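Local structure of flagellar hook-associated protein 2 (Helicobacter pylori, 6IWY) at residues E350-Q353 and N354-M358. The protein caps the tip of the growing flagellar filament, where it promotes polymerization of flagellin monomers and keeps them from leaking out unassembled. Residues are numbered along the deposited sequence; the frame is centred on the assembly and turned at random.
Sequences EASQ and NTLFM
S352 and L356 meet through the backbone one helical turn apart: L356 N donates to S352 O at 3.0 Å. T355 N reaches the same oxygen only weakly, at 3.3 Å. One residue on, F357 N bonds Q353 O at 3.0 Å; F357 is the first residue past the helix to leave helical phi/psi. These bonds close the last turn of helix 349-356, which is kinked near N354 and T355.

Side chains add looser contacts. The ring of F357 lies obliquely by S352, with CE2 3.8 Å from S352 OG, while L356 CB sits 3.8 Å above the ring plane, over its centre. On another side of the turn, Q353 and M358, both bent at chi2, cross at about a right angle in van der Waals contact, Q353 NE2 lying 3.9 Å from M358 SD.

Further out, S352 OG, held between its backbone N and carbonyl carbon (chi1 67°), hydrogen-bonds T61 OG1 and the carbonyl oxygens of S348 and Y349. L356 and F357 both rest on T61 of strand 61-67, F357 also on L63, and M358 pairs with G46 through its backbone. The last amides are thus still bonded a turn back, whereas apolar packing and the serine hydroxyl fasten this helix end to strand 61-67 as the chain of this cap-protein fragment enters strand 359-361, which pairs antiparallel with strand 42-49.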
loop_
_atom_site.group_PDB
_atom_site.type_symbol
_atom_site.label_atom_id
_atom_site.label_comp_id
_atom_site.label_asym_id
_atom_site.label_seq_id
_atom_site.Cartn_x
_atom_site.Cartn_y
_atom_site.Cartn_z
ATOM N N GLU A 350 3.948 3.538 9.106
ATOM C CA GLU A 350 4.109 2.305 9.864
ATOM C C GLU A 350 3.838 2.578 11.326
ATOM O O GLU A 350 3.076 1.884 11.941
ATOM C CB GLU A 350 5.539 1.737 9.660
ATOM C CG GLU A 350 5.888 0.468 10.400
ATOM C CD GLU A 350 7.228 -0.112 9.967
ATOM O OE1 GLU A 350 8.096 0.669 9.462
ATOM O OE2 GLU A 350 7.412 -1.351 10.148
ATOM N N ALA A 351 4.431 3.620 11.882
ATOM C CA ALA A 351 4.199 3.915 13.282
ATOM C C ALA A 351 2.719 4.263 13.623
ATOM O O ALA A 351 2.304 4.014 14.751
ATOM C CB ALA A 351 5.133 4.987 13.751
ATOM N N SER A 352 1.943 4.773 12.650
ATOM C CA SER A 352 0.585 5.296 12.853
ATOM C C SER A 352 -0.512 4.502 12.168
ATOM O O SER A 352 -1.716 4.738 12.385
ATOM C CB SER A 352 0.502 6.709 12.302
ATOM O OG SER A 352 0.653 6.660 10.901
ATOM N N GLN A 353 -0.129 3.543 11.351
ATOM C CA GLN A 353 -1.124 2.655 10.756
ATOM C C GLN A 353 -2.141 2.079 11.729
ATOM O O GLN A 353 -3.294 2.003 11.392
ATOM C CB GLN A 353 -0.449 1.485 10.059
ATOM C CG GLN A 353 -1.402 0.663 9.185
ATOM C CD GLN A 353 -1.887 -0.614 9.835
ATOM O OE1 GLN A 353 -1.221 -1.182 10.726
ATOM N NE2 GLN A 353 -3.030 -1.114 9.356
ATOM N N ASN A 354 -1.706 1.642 12.902
ATOM C CA ASN A 354 -2.569 0.846 13.806
ATOM C C ASN A 354 -3.724 1.653 14.428
ATOM O O ASN A 354 -4.762 1.115 14.753
ATOM C CB ASN A 354 -1.738 0.186 14.927
ATOM C CG ASN A 354 -2.364 -1.115 15.414
ATOM O OD1 ASN A 354 -2.589 -2.024 14.609
ATOM N ND2 ASN A 354 -2.672 -1.211 16.722
ATOM N N THR A 355 -3.522 2.956 14.558
ATOM C CA THR A 355 -4.466 3.840 15.220
ATOM C C THR A 355 -5.235 4.626 14.159
ATOM O O THR A 355 -6.455 4.626 14.140
ATOM C CB THR A 355 -3.696 4.812 16.118
ATOM O OG1 THR A 355 -2.292 4.533 16.016
ATOM C CG2 THR A 355 -4.113 4.673 17.544
ATOM N N LEU A 356 -4.515 5.258 13.244
ATOM C CA LEU A 356 -5.137 6.112 12.241
ATOM C C LEU A 356 -5.700 5.408 11.026
ATOM O O LEU A 356 -6.658 5.921 10.454
ATOM C CB LEU A 356 -4.154 7.177 11.749
ATOM C CG LEU A 356 -3.633 8.138 12.827
ATOM C CD1 LEU A 356 -2.707 9.199 12.206
ATOM C CD2 LEU A 356 -4.800 8.777 13.588
ATOM N N PHE A 357 -5.139 4.263 10.619
ATOM C CA PHE A 357 -5.408 3.734 9.272
ATOM C C PHE A 357 -5.818 2.288 9.124
ATOM O O PHE A 357 -5.440 1.631 8.181
ATOM C CB PHE A 357 -4.177 3.935 8.375
ATOM C CG PHE A 357 -3.763 5.350 8.203
ATOM C CD1 PHE A 357 -4.672 6.313 7.824
ATOM C CD2 PHE A 357 -2.448 5.710 8.385
ATOM C CE1 PHE A 357 -4.281 7.614 7.635
ATOM C CE2 PHE A 357 -2.054 7.007 8.216
ATOM C CZ PHE A 357 -2.977 7.969 7.834
ATOM N N MET A 358 -6.619 1.762 10.017
ATOM C CA MET A 358 -7.245 0.476 9.727
ATOM C C MET A 358 -7.904 0.556 8.349
ATOM O O MET A 358 -8.506 1.586 7.992
ATOM C CB MET A 358 -8.264 0.122 10.798
ATOM C CG MET A 358 -7.749 -0.884 11.873
ATOM S SD MET A 358 -5.969 -1.391 11.896
ATOM C CE MET A 358 -6.040 -2.659 13.188
#